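Local coordinates for succinoglycan biosynthesis protein (Bacillus cereus ATCC 14579, PDB 3B55), which binds a calcium ion and is probably an erythromycin-esterase-like hydrolase of uncertain substrate, at residues K69-S74 with D386-N391; N372-Q377 with K395-E400; E200-G205 with V228-T233; Y181-E186 with K256-I261; Y320-V323 with A329-Y332. The protein carries 1 engineered substitution. All coordinates share one frame; numbering follows the deposited sequence.

Contact 1. Residues K69-S74 with D386-N391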
# COMPACT_ATOMS: atom_id res chain seq x y z
N LYS A 69 -1.82 -19.36 -8.29
CA LYS A 69 -3.19 -19.38 -8.82
C LYS A 69 -4.18 -19.87 -7.77
O LYS A 69 -5.11 -19.14 -7.39
CB LYS A 69 -3.26 -20.28 -10.06
CG LYS A 69 -4.60 -20.23 -10.79
CD LYS A 69 -4.63 -21.23 -11.95
CE LYS A 69 -5.91 -21.11 -12.77
NZ LYS A 69 -6.91 -22.16 -12.43
N ASN A 70 -3.98 -21.09 -7.28
CA ASN A 70 -4.88 -21.65 -6.29
C ASN A 70 -4.72 -21.10 -4.88
O ASN A 70 -5.64 -21.22 -4.07
CB ASN A 70 -4.77 -23.18 -6.27
CG ASN A 70 -5.31 -23.82 -7.52
OD1 ASN A 70 -6.29 -23.34 -8.10
ND2 ASN A 70 -4.69 -24.91 -7.95
N MSE A 71 -3.58 -20.51 -4.56
CA MSE A 71 -3.41 -19.95 -3.22
C MSE A 71 -4.30 -18.73 -3.08
O MSE A 71 -5.00 -18.56 -2.08
CB MSE A 71 -1.96 -19.54 -2.99
CG MSE A 71 -1.07 -20.68 -2.60
SE MSE A 71 0.73 -20.05 -2.37
CE MSE A 71 1.68 -21.68 -2.82
N VAL A 72 -4.27 -17.87 -4.10
CA VAL A 72 -5.08 -16.66 -4.12
C VAL A 72 -6.55 -17.02 -4.32
O VAL A 72 -7.43 -16.40 -3.72
CB VAL A 72 -4.62 -15.72 -5.25
CG1 VAL A 72 -5.53 -14.51 -5.34
CG2 VAL A 72 -3.19 -15.30 -4.99
N GLY A 73 -6.81 -18.00 -5.17
CA GLY A 73 -8.18 -18.43 -5.42
C GLY A 73 -9.07 -17.38 -6.05
O GLY A 73 -8.71 -16.76 -7.04
N SER A 74 -10.25 -17.19 -5.46
CA SER A 74 -11.21 -16.21 -5.97
C SER A 74 -11.22 -14.90 -5.18
O SER A 74 -12.18 -14.14 -5.24
CB SER A 74 -12.62 -16.82 -5.98
OG SER A 74 -12.98 -17.26 -4.68
N ASP A 386 2.43 -21.21 1.43
CA ASP A 386 1.10 -20.95 1.95
C ASP A 386 1.11 -21.25 3.44
O ASP A 386 1.13 -22.41 3.85
CB ASP A 386 0.06 -21.84 1.26
CG ASP A 386 -1.36 -21.37 1.50
OD1 ASP A 386 -1.63 -20.84 2.60
OD2 ASP A 386 -2.21 -21.55 0.60
N LEU A 387 1.10 -20.20 4.26
CA LEU A 387 1.11 -20.35 5.71
C LEU A 387 -0.18 -20.99 6.22
O LEU A 387 -0.20 -21.60 7.29
CB LEU A 387 1.31 -18.98 6.38
CG LEU A 387 2.55 -18.18 5.97
CD1 LEU A 387 2.56 -16.84 6.66
CD2 LEU A 387 3.81 -18.97 6.30
N ARG A 388 -1.25 -20.86 5.45
CA ARG A 388 -2.53 -21.43 5.85
C ARG A 388 -2.53 -22.95 5.77
O ARG A 388 -3.40 -23.61 6.34
CB ARG A 388 -3.64 -20.89 4.96
CG ARG A 388 -3.84 -19.39 5.05
CD ARG A 388 -4.72 -18.90 3.92
NE ARG A 388 -4.15 -19.28 2.63
CZ ARG A 388 -4.67 -18.97 1.45
NH1 ARG A 388 -5.80 -18.27 1.38
NH2 ARG A 388 -4.08 -19.37 0.33
N LYS A 389 -1.55 -23.52 5.07
CA LYS A 389 -1.45 -24.96 4.92
C LYS A 389 -0.48 -25.65 5.88
O LYS A 389 -0.29 -26.86 5.80
CB LYS A 389 -1.05 -25.30 3.48
CG LYS A 389 -2.07 -24.91 2.42
CD LYS A 389 -3.33 -25.78 2.46
CE LYS A 389 -4.14 -25.62 1.19
NZ LYS A 389 -5.28 -26.58 1.12
N ALA A 390 0.12 -24.89 6.79
CA ALA A 390 1.07 -25.46 7.75
C ALA A 390 0.46 -26.52 8.68
O ALA A 390 -0.70 -26.41 9.07
CB ALA A 390 1.70 -24.35 8.57
N ASN A 391 1.25 -27.54 9.02
CA ASN A 391 0.80 -28.62 9.91
C ASN A 391 1.80 -28.77 11.06
O ASN A 391 2.85 -28.13 11.08
CB ASN A 391 0.73 -29.97 9.19
CG ASN A 391 -0.10 -29.92 7.91
OD1 ASN A 391 -1.25 -29.48 7.92
ND2 ASN A 391 0.49 -30.39 6.82
O HOH W 1 -7.21 -17.85 -0.96

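Contact 2. Residues N372-Q377 with K395-E400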
# COMPACT_ATOMS: atom_id res chain seq x y z
N ASN A 372 12.91 -14.31 10.63
CA ASN A 372 13.95 -14.02 9.65
C ASN A 372 15.03 -15.10 9.63
O ASN A 372 15.36 -15.67 8.58
CB ASN A 372 14.59 -12.66 9.97
CG ASN A 372 13.61 -11.52 9.81
OD1 ASN A 372 13.43 -10.99 8.72
ND2 ASN A 372 12.96 -11.14 10.91
N TYR A 373 15.58 -15.40 10.80
CA TYR A 373 16.62 -16.41 10.93
C TYR A 373 16.09 -17.77 10.48
O TYR A 373 16.71 -18.47 9.69
CB TYR A 373 17.07 -16.53 12.38
CG TYR A 373 18.17 -17.54 12.59
CD1 TYR A 373 19.51 -17.18 12.42
CD2 TYR A 373 17.89 -18.87 12.92
CE1 TYR A 373 20.53 -18.11 12.57
CE2 TYR A 373 18.91 -19.81 13.08
CZ TYR A 373 20.23 -19.42 12.89
OH TYR A 373 21.26 -20.32 13.01
N ILE A 374 14.93 -18.15 11.03
CA ILE A 374 14.32 -19.43 10.73
C ILE A 374 14.02 -19.61 9.24
O ILE A 374 14.43 -20.62 8.66
CB ILE A 374 13.08 -19.62 11.61
CG1 ILE A 374 13.54 -19.74 13.07
CG2 ILE A 374 12.29 -20.84 11.17
CD1 ILE A 374 12.43 -19.77 14.11
N PHE A 375 13.33 -18.67 8.62
CA PHE A 375 13.05 -18.77 7.18
C PHE A 375 14.38 -18.60 6.43
O PHE A 375 14.53 -19.09 5.31
CB PHE A 375 12.07 -17.68 6.74
CG PHE A 375 10.62 -18.07 6.89
CD1 PHE A 375 9.94 -18.66 5.83
CD2 PHE A 375 9.95 -17.87 8.09
CE1 PHE A 375 8.61 -19.06 5.98
CE2 PHE A 375 8.63 -18.26 8.25
CZ PHE A 375 7.95 -18.86 7.18
N GLY A 376 15.33 -17.92 7.06
CA GLY A 376 16.62 -17.71 6.45
C GLY A 376 17.47 -18.96 6.34
O GLY A 376 18.49 -18.96 5.64
N GLN A 377 17.08 -20.03 7.03
CA GLN A 377 17.83 -21.27 6.97
C GLN A 377 17.37 -22.19 5.83
O GLN A 377 17.97 -23.24 5.60
CB GLN A 377 17.75 -22.02 8.30
CG GLN A 377 18.34 -21.26 9.48
CD GLN A 377 19.72 -20.70 9.18
OE1 GLN A 377 19.86 -19.52 8.85
NE2 GLN A 377 20.74 -21.55 9.26
N LYS A 395 2.77 -25.21 12.47
CA LYS A 395 1.49 -24.53 12.50
C LYS A 395 1.35 -23.77 13.82
O LYS A 395 0.95 -22.61 13.83
CB LYS A 395 0.36 -25.55 12.37
CG LYS A 395 -1.03 -24.95 12.36
CD LYS A 395 -2.07 -26.03 12.08
CE LYS A 395 -3.48 -25.47 12.05
NZ LYS A 395 -4.47 -26.48 11.56
N THR A 396 1.71 -24.43 14.91
CA THR A 396 1.63 -23.84 16.25
C THR A 396 2.60 -22.68 16.38
O THR A 396 2.27 -21.63 16.92
CB THR A 396 1.99 -24.89 17.33
OG1 THR A 396 1.14 -26.03 17.19
CG2 THR A 396 1.82 -24.30 18.73
N TRP A 397 3.82 -22.89 15.90
CA TRP A 397 4.87 -21.88 15.94
C TRP A 397 4.46 -20.63 15.15
O TRP A 397 4.76 -19.51 15.55
CB TRP A 397 6.15 -22.49 15.38
CG TRP A 397 7.22 -21.52 15.02
CD1 TRP A 397 8.08 -20.88 15.87
CD2 TRP A 397 7.58 -21.10 13.70
NE1 TRP A 397 8.95 -20.10 15.17
CE2 TRP A 397 8.66 -20.21 13.83
CE3 TRP A 397 7.08 -21.39 12.43
CZ2 TRP A 397 9.26 -19.60 12.72
CZ3 TRP A 397 7.67 -20.79 11.32
CH2 TRP A 397 8.75 -19.90 11.48
N LEU A 398 3.78 -20.83 14.02
CA LEU A 398 3.33 -19.72 13.19
C LEU A 398 2.23 -18.90 13.87
O LEU A 398 1.98 -17.75 13.50
CB LEU A 398 2.82 -20.21 11.84
CG LEU A 398 3.85 -20.59 10.76
CD1 LEU A 398 3.13 -21.14 9.54
CD2 LEU A 398 4.67 -19.37 10.39
N ASN A 399 1.56 -19.49 14.85
CA ASN A 399 0.49 -18.79 15.55
C ASN A 399 0.92 -18.20 16.88
O ASN A 399 0.09 -17.76 17.68
CB ASN A 399 -0.72 -19.71 15.75
CG ASN A 399 -1.66 -19.69 14.56
OD1 ASN A 399 -1.34 -20.22 13.49
ND2 ASN A 399 -2.81 -19.05 14.73
N GLU A 400 2.22 -18.19 17.13
CA GLU A 400 2.76 -17.62 18.35
C GLU A 400 3.52 -16.35 17.99
O GLU A 400 3.95 -16.19 16.85
CB GLU A 400 3.70 -18.62 19.01
CG GLU A 400 3.00 -19.78 19.68
CD GLU A 400 3.97 -20.86 20.09
OE1 GLU A 400 5.20 -20.64 19.95
OE2 GLU A 400 3.52 -21.93 20.56

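Contact 3. Residues E200-G205 with V228-T233. Engineered in segment 228-233: T233 (natural residue Gln).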
# COMPACT_ATOMS: atom_id res chain seq x y z
N GLU A 200 -16.87 26.76 -5.17
CA GLU A 200 -15.73 27.52 -5.67
C GLU A 200 -14.68 28.05 -4.70
O GLU A 200 -13.49 27.82 -4.92
CB GLU A 200 -16.27 28.65 -6.57
CG GLU A 200 -15.71 30.05 -6.33
CD GLU A 200 -14.23 30.17 -6.64
OE1 GLU A 200 -13.75 29.46 -7.55
OE2 GLU A 200 -13.55 30.98 -5.98
N GLU A 201 -15.06 28.78 -3.66
CA GLU A 201 -14.00 29.25 -2.76
C GLU A 201 -13.91 28.55 -1.43
O GLU A 201 -13.17 28.98 -0.55
CB GLU A 201 -14.05 30.76 -2.56
CG GLU A 201 -15.14 31.28 -1.69
CD GLU A 201 -15.34 32.76 -1.92
OE1 GLU A 201 -14.83 33.27 -2.95
OE2 GLU A 201 -16.00 33.43 -1.09
N LYS A 202 -14.66 27.47 -1.27
CA LYS A 202 -14.56 26.67 -0.07
C LYS A 202 -13.29 25.90 -0.42
O LYS A 202 -12.38 25.73 0.39
CB LYS A 202 -15.74 25.72 0.04
CG LYS A 202 -16.80 26.15 1.05
CD LYS A 202 -18.07 25.31 0.90
CE LYS A 202 -19.26 25.95 1.61
NZ LYS A 202 -19.09 26.01 3.09
N ILE A 203 -13.23 25.49 -1.69
CA ILE A 203 -12.10 24.75 -2.22
C ILE A 203 -10.91 25.70 -2.40
O ILE A 203 -9.75 25.29 -2.27
CB ILE A 203 -12.44 24.10 -3.61
CG1 ILE A 203 -12.22 25.09 -4.74
CG2 ILE A 203 -13.87 23.62 -3.62
CD1 ILE A 203 -10.89 24.93 -5.45
N LYS A 204 -11.20 26.96 -2.69
CA LYS A 204 -10.16 27.95 -2.89
C LYS A 204 -9.41 28.20 -1.58
O LYS A 204 -8.21 28.49 -1.58
CB LYS A 204 -10.77 29.25 -3.43
CG LYS A 204 -9.80 30.17 -4.15
CD LYS A 204 -10.59 31.20 -4.95
CE LYS A 204 -9.70 32.32 -5.43
NZ LYS A 204 -9.12 33.01 -4.25
N GLY A 205 -10.12 28.08 -0.47
CA GLY A 205 -9.51 28.28 0.83
C GLY A 205 -8.84 27.00 1.30
O GLY A 205 -7.87 27.04 2.05
N VAL A 228 -12.59 21.36 8.21
CA VAL A 228 -13.21 20.04 8.28
C VAL A 228 -14.66 20.21 7.84
O VAL A 228 -15.22 19.34 7.17
CB VAL A 228 -13.17 19.48 9.72
CG1 VAL A 228 -14.17 18.33 9.87
CG2 VAL A 228 -11.77 19.01 10.05
N LEU A 229 -15.27 21.32 8.23
CA LEU A 229 -16.65 21.59 7.87
C LEU A 229 -16.79 21.97 6.41
O LEU A 229 -17.80 21.67 5.78
CB LEU A 229 -17.23 22.71 8.73
CG LEU A 229 -18.22 22.19 9.77
CD1 LEU A 229 -19.40 21.51 9.08
CD2 LEU A 229 -17.50 21.21 10.67
N ASP A 230 -15.78 22.66 5.87
CA ASP A 230 -15.83 23.04 4.47
C ASP A 230 -15.81 21.79 3.60
O ASP A 230 -16.52 21.72 2.60
CB ASP A 230 -14.64 23.93 4.11
CG ASP A 230 -14.78 25.35 4.64
OD1 ASP A 230 -15.84 25.69 5.21
OD2 ASP A 230 -13.82 26.14 4.48
N ALA A 231 -15.02 20.80 4.00
CA ALA A 231 -14.93 19.55 3.25
C ALA A 231 -16.24 18.77 3.34
O ALA A 231 -16.74 18.26 2.33
CB ALA A 231 -13.76 18.70 3.78
N LYS A 232 -16.78 18.67 4.55
CA LYS A 232 -18.04 17.96 4.76
C LYS A 232 -19.11 18.58 3.88
O LYS A 232 -19.90 17.88 3.25
CB LYS A 232 -18.49 18.04 6.21
CG LYS A 232 -17.80 17.06 7.14
CD LYS A 232 -18.34 17.16 8.56
CE LYS A 232 -17.70 16.10 9.47
NZ LYS A 232 -18.15 16.23 10.89
N THR A 233 -19.11 19.91 3.84
CA THR A 233 -20.07 20.65 3.04
C THR A 233 -19.92 20.39 1.55
O THR A 233 -20.91 20.27 0.84
CB THR A 233 -19.94 22.17 3.32
OG1 THR A 233 -20.54 22.47 4.59
CG2 THR A 233 -20.61 22.98 2.23
O HOH W 2 -12.29 26.93 2.78

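Contact 4. Residues Y181-E186 with K256-I261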
# COMPACT_ATOMS: atom_id res chain seq x y z
N TYR A 181 -8.77 18.94 -6.46
CA TYR A 181 -9.75 20.03 -6.43
C TYR A 181 -10.24 20.37 -7.83
O TYR A 181 -11.43 20.63 -8.02
CB TYR A 181 -9.14 21.27 -5.77
CG TYR A 181 -8.88 21.09 -4.29
CD1 TYR A 181 -9.94 21.13 -3.37
CD2 TYR A 181 -7.60 20.87 -3.81
CE1 TYR A 181 -9.71 20.95 -2.01
CE2 TYR A 181 -7.36 20.69 -2.45
CZ TYR A 181 -8.42 20.73 -1.56
OH TYR A 181 -8.19 20.56 -0.21
N ASN A 182 -9.33 20.37 -8.81
CA ASN A 182 -9.71 20.68 -10.18
C ASN A 182 -10.62 19.62 -10.78
O ASN A 182 -11.39 19.91 -11.70
CB ASN A 182 -8.48 20.86 -11.08
CG ASN A 182 -7.69 22.11 -10.73
OD1 ASN A 182 -8.26 23.14 -10.38
ND2 ASN A 182 -6.37 22.03 -10.86
N ASN A 183 -10.54 18.38 -10.29
CA ASN A 183 -11.42 17.33 -10.80
C ASN A 183 -12.86 17.64 -10.39
O ASN A 183 -13.79 17.48 -11.18
CB ASN A 183 -11.03 15.96 -10.25
CG ASN A 183 -9.82 15.37 -10.94
OD1 ASN A 183 -9.55 15.67 -12.10
ND2 ASN A 183 -9.09 14.51 -10.23
N ILE A 184 -13.03 18.08 -9.15
CA ILE A 184 -14.35 18.42 -8.63
C ILE A 184 -14.85 19.69 -9.33
O ILE A 184 -16.00 19.75 -9.75
CB ILE A 184 -14.30 18.67 -7.11
CG1 ILE A 184 -13.85 17.38 -6.40
CG2 ILE A 184 -15.67 19.13 -6.60
CD1 ILE A 184 -13.58 17.57 -4.92
N ILE A 185 -13.99 20.69 -9.43
CA ILE A 185 -14.34 21.95 -10.08
C ILE A 185 -14.79 21.70 -11.53
O ILE A 185 -15.85 22.18 -11.96
CB ILE A 185 -13.12 22.92 -10.10
CG1 ILE A 185 -12.90 23.51 -8.70
CG2 ILE A 185 -13.34 24.03 -11.11
CD1 ILE A 185 -14.04 24.39 -8.20
N GLU A 186 -13.98 20.95 -12.27
CA GLU A 186 -14.27 20.65 -13.67
C GLU A 186 -15.56 19.89 -13.92
O GLU A 186 -16.27 20.16 -14.89
CB GLU A 186 -13.09 19.88 -14.28
CG GLU A 186 -11.88 20.75 -14.56
CD GLU A 186 -12.23 21.92 -15.46
OE1 GLU A 186 -12.76 21.69 -16.56
OE2 GLU A 186 -11.97 23.08 -15.05
N LYS A 256 -17.11 11.99 -6.19
CA LYS A 256 -17.49 11.82 -4.80
C LYS A 256 -16.30 11.34 -3.95
O LYS A 256 -16.11 11.81 -2.82
CB LYS A 256 -18.63 10.80 -4.72
CG LYS A 256 -19.25 10.66 -3.36
CD LYS A 256 -20.55 9.88 -3.45
CE LYS A 256 -21.16 9.73 -2.07
NZ LYS A 256 -21.20 11.05 -1.40
N GLN A 257 -15.51 10.43 -4.50
CA GLN A 257 -14.35 9.90 -3.78
C GLN A 257 -13.27 10.96 -3.64
O GLN A 257 -12.62 11.06 -2.59
CB GLN A 257 -13.79 8.68 -4.51
CG GLN A 257 -12.61 8.05 -3.80
CD GLN A 257 -12.94 7.60 -2.38
OE1 GLN A 257 -12.06 7.19 -1.64
NE2 GLN A 257 -14.22 7.67 -2.01
N ASN A 258 -13.08 11.76 -4.69
CA ASN A 258 -12.10 12.84 -4.66
C ASN A 258 -12.45 13.78 -3.51
O ASN A 258 -11.57 14.29 -2.82
CB ASN A 258 -12.12 13.61 -5.98
CG ASN A 258 -11.39 12.87 -7.10
OD1 ASN A 258 -10.19 13.08 -7.31
ND2 ASN A 258 -12.10 12.01 -7.81
N ALA A 259 -13.75 14.03 -3.31
CA ALA A 259 -14.19 14.91 -2.23
C ALA A 259 -13.95 14.19 -0.91
O ALA A 259 -13.59 14.81 0.10
CB ALA A 259 -15.68 15.23 -2.39
N ARG A 260 -14.16 12.88 -0.91
CA ARG A 260 -13.96 12.07 0.27
C ARG A 260 -12.51 12.18 0.75
O ARG A 260 -12.23 12.11 1.95
CB ARG A 260 -14.28 10.61 -0.04
CG ARG A 260 -14.35 9.75 1.19
CD ARG A 260 -15.65 9.99 1.93
NE ARG A 260 -15.64 9.39 3.26
CZ ARG A 260 -15.08 9.94 4.33
NH1 ARG A 260 -14.49 11.12 4.23
NH2 ARG A 260 -15.11 9.31 5.49
N ILE A 261 -11.58 12.33 -0.18
CA ILE A 261 -10.17 12.45 0.16
C ILE A 261 -9.91 13.71 0.99
O ILE A 261 -9.11 13.68 1.93
CB ILE A 261 -9.29 12.47 -1.10
CG1 ILE A 261 -9.39 11.13 -1.83
CG2 ILE A 261 -7.85 12.78 -0.73
CD1 ILE A 261 -8.82 9.94 -1.05

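Contact 5. Residues Y320-V323 with A329-Y332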
# COMPACT_ATOMS: atom_id res chain seq x y z
N TYR A 320 0.45 2.69 15.60
CA TYR A 320 -0.91 2.50 15.10
C TYR A 320 -1.81 1.67 16.02
O TYR A 320 -1.39 0.64 16.54
CB TYR A 320 -0.88 1.82 13.73
CG TYR A 320 -0.51 2.72 12.57
CD1 TYR A 320 -1.49 3.46 11.90
CD2 TYR A 320 0.81 2.85 12.16
CE1 TYR A 320 -1.16 4.30 10.84
CE2 TYR A 320 1.16 3.70 11.10
CZ TYR A 320 0.17 4.42 10.44
OH TYR A 320 0.51 5.25 9.39
N PRO A 321 -3.04 2.14 16.24
CA PRO A 321 -3.98 1.41 17.09
C PRO A 321 -4.50 0.23 16.27
O PRO A 321 -4.76 -0.86 16.78
CB PRO A 321 -5.07 2.45 17.37
CG PRO A 321 -4.35 3.76 17.21
CD PRO A 321 -3.53 3.50 15.98
N LYS A 322 -4.67 0.49 14.97
CA LYS A 322 -5.13 -0.49 13.99
C LYS A 322 -4.56 -0.08 12.63
O LYS A 322 -4.34 1.10 12.37
CB LYS A 322 -6.66 -0.49 13.89
CG LYS A 322 -7.39 -0.89 15.17
CD LYS A 322 -8.88 -1.09 14.90
CE LYS A 322 -9.19 -2.48 14.33
NZ LYS A 322 -9.83 -2.45 12.98
N VAL A 323 -4.34 -1.07 11.77
CA VAL A 323 -3.80 -0.82 10.44
C VAL A 323 -4.79 -1.23 9.35
O VAL A 323 -5.69 -2.03 9.58
CB VAL A 323 -2.48 -1.58 10.22
CG1 VAL A 323 -1.34 -0.84 10.92
CG2 VAL A 323 -2.60 -2.98 10.74
N ALA A 329 -9.29 -7.25 6.27
CA ALA A 329 -9.61 -8.64 6.62
C ALA A 329 -10.98 -8.69 7.29
O ALA A 329 -11.80 -9.58 7.01
CB ALA A 329 -8.56 -9.21 7.57
N GLU A 330 -11.23 -7.73 8.18
CA GLU A 330 -12.47 -7.62 8.92
C GLU A 330 -13.69 -7.42 8.01
O GLU A 330 -14.77 -7.94 8.29
CB GLU A 330 -12.35 -6.46 9.92
CG GLU A 330 -13.62 -6.09 10.68
CD GLU A 330 -13.33 -5.17 11.85
OE1 GLU A 330 -12.45 -4.29 11.71
OE2 GLU A 330 -13.99 -5.31 12.90
N TYR A 331 -13.52 -6.69 6.92
CA TYR A 331 -14.64 -6.47 6.02
C TYR A 331 -14.74 -7.54 4.94
O TYR A 331 -15.84 -8.00 4.62
CB TYR A 331 -14.54 -5.08 5.38
CG TYR A 331 -15.62 -4.79 4.37
CD1 TYR A 331 -15.50 -5.19 3.04
CD2 TYR A 331 -16.79 -4.12 4.75
CE1 TYR A 331 -16.50 -4.94 2.11
CE2 TYR A 331 -17.80 -3.86 3.82
CZ TYR A 331 -17.65 -4.28 2.50
OH TYR A 331 -18.64 -4.04 1.58
N TYR A 332 -13.61 -7.96 4.38
CA TYR A 332 -13.64 -8.96 3.32
C TYR A 332 -13.61 -10.42 3.75
O TYR A 332 -14.15 -11.28 3.06
CB TYR A 332 -12.51 -8.71 2.32
CG TYR A 332 -12.73 -7.49 1.45
CD1 TYR A 332 -12.17 -6.26 1.77
CD2 TYR A 332 -13.52 -7.58 0.31
CE1 TYR A 332 -12.40 -5.14 0.98
CE2 TYR A 332 -13.77 -6.47 -0.48
CZ TYR A 332 -13.20 -5.25 -0.14
OH TYR A 332 -13.47 -4.15 -0.92

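Contact 1. Residues K69-S74 with D386-N391
R388 reaches over to helix 68-72 and gives an N-H of its NH2 to the carbonyl oxygen of M71, at 2.7 Å from NH2 to O. The bond is nearly straight (172°), and the oxygen lies almost in the guanidinium plane. M71 sits in the last turn of its helix, where carbonyls run out of amide partners further along the chain, and here the arginine supplies one. A water completes a small ring, donating to M71 O at 2.6 Å and accepting from R388 NH1 at 2.8 Å.

Within 386-391, D386 holds the arginine in place. It is gripped side-on: R388 NE meets D386 OD1 at 3.0 Å, and R388 NH2 meets D386 OD2 at 2.9 Å from above the carboxylate plane. D386 OD1 also accepts from the backbone N of R388 at 2.9 Å, which makes an Asx turn. A bend at chi3 (-57°) brings the guanidinium beside the carboxylate, and the two-nitrogen grip limits its rotation.

The packing share belongs to M71, built as selenomethionine. It runs alongside D386 but points the other way, with M71 CG 3.5 Å from D386 OD2 and M71 SE 4.1 Å from D386 CB.

M71 also touches I429 of strand 429-433. V72 packs on L101 of helix 88-104, while K105 bonds to the carbonyls of K69 and G73. L387 pairs through its backbone with D428, just ahead of strand 429-433.

Contact 2. Residues N372-Q377 with K395-E400
W397 pushes the six-membered half of its indole between helices 371-376 and 392-398 and overlaps I374 around CZ2. Two branches of the isoleucine share this carbon: I374 CD1 lies 3.5 Å from W397 CZ2, and I374 CG2 lies 3.6 Å from it. I374 CG2 also comes to 3.7 Å from W397 CH2, while I374 CD1 runs on toward the pyrrole side, 3.7 Å from W397 NE1. The two side chains lie alongside each other, pointing opposite ways.

F375 adds a second, smaller touch. Its CE2 arrives at the edge of the indole, near the indole plane, with F375 CE2 3.6 Å from W397 CH2.

The backbones stay well apart, with the closest CA atoms, those of I374 and W397, separated by 11.1 Å. The tryptophan spans that distance because its CG is anti to the backbone N (chi1 165°), which sends the ring outward from its own helix. All three side chains are buried, and the contact is purely apolar.

Further rings close round the indole: Y37, Y371 and H402 all meet it, and I42 of helix 39-49 touches it as well. L46 of that helix packs against both I374 and F375, making helix 39-49 the third element of this cluster, while L423 of helix 423-426 touches F375.

Contact 3. Residues E200-G205 with V228-T233
K202 lays its long side chain at a slant over D230 and at about a right angle to T233, which is an engineered residue (glutamine in the natural sequence). The aliphatic part does most of the touching: K202 CD lies 3.7 Å from T233 CG2, and the next carbon of the lysine comes doubtfully close to the same methyl. The lysine's chi1 of -104° lies away from any staggered position. A bend at the last torsion then leaves the ammonium beside T233 and within long salt-bridge range of D230, K202 NZ to D230 OD1 3.9 Å.

T233 OG1 turns back along its own helix and donates to L229 O at 3.1 Å. That oxygen also takes the backbone N of T233, the two donors approaching from opposite faces of its plane. In this way the hydroxyl is occupied while CG2 (anti to the backbone N, chi1 -76° for OG1) meets the lysine. A water lies between K202 O and D230 OD2, although its distance to the carboxylate is doubtfully short.

I203 of helix 197-206 points away from this contact, toward helix 178-192. This is a helix-helix contact, with a long ion pair beside it, in the all-helical lobe between strands 167-172 and 301-306.

Contact 4. Residues Y181-E186 with K256-I261
N258 OD1 accepts two weak bonds: N183 ND2 donates to it across the contact at 3.4 Å, and W116 NE1 of helix 116-128 adds the other. The two asparagine side chains cross obliquely with their amide planes 78° apart, and they meet through this one N-H alone and do not pair as flat amides. The other end of the N258 amide has a firmer partner, since ND2 donates to the carbonyl of W254 one turn back in its own helix and thereby helps fix how the amide is turned.

Next to this polar pair the contact becomes apolar. I184 CD1 reaches the backbone of the opposing helix, 3.8 Å from A259 CA and 4.0 Å from A259 CB. I184 CG1, anti to the carbonyl carbon (chi1 -62°), passes 4.2 Å from N258 CB. The small alanine lets the isoleucine tip reach the main chain, and A259 also touches S235 and L238 of helix 221-240.

The two short helical segments approach to 9.2 Å between axes and run obliquely antiparallel, at 139°. Buried packing of this kind, isoleucine against alanine flanked by an asparagine pair, joins helices 178-192 and 250-268 within the helical bundle that precedes strand 301-306.

Contact 5. Residues Y320-V323 with A329-Y332
K322 and E330 form a salt bridge that spans helix 324-332 from its start to its last turn: V323 is the N-cap, K322 stands just before it, and E330 lies about two turns further on. NZ of K322 comes 3.4 Å from OE1 of E330, a distance that makes the hydrogen bond within this ion pair a weak one.

The two side chains meet at about a right angle. E330 is stretched out, with CG anti to the backbone N (chi1 173°), and so carries its carboxylate clear of the helix. K322 instead bends at chi3 (82°) and again at its last torsion, which turns NZ round toward the glutamate. Only these two residues touch across the segments, and the surface they bury is small; the contact lies at the surface of the protein.

The neighbouring tyrosines fix both segments to helix 278-298. Y320 OH bonds to H283, Y332 OH bonds to E295, and Y331 has a cation-pi contact with K292. Around Y320, the rings of Y280 and H309 meet it edge-to-face. Within the helix end, Y331 turns an edge to its neighbour, and Y331 CD1 sits over the centre of the Y332 ring, 3.6 Å above its plane.

Overall arrangement
Contacts 2 and 4 are buried, contacts 1 and 3 partly so, and contact 5 lies at the surface. Contacts 1 and 2 touch directly, through L387 and A390 against L398 and L387 against F375, yet one joins its segments by an arginine-to-carbonyl hydrogen bond, the other by apolar contact alone. Contacts 3 and 4 are likewise neighbours: I203 packs on Y181 and I185, and contact 3 is nested inside contact 4. This helical pair lies across the chain's centre from contacts 1 and 2. Long or weak ion pairs cross contacts 3 and 5, whereas the R388-D386 bridge lies within 386-391 and holds the arginine that bonds to M71 O.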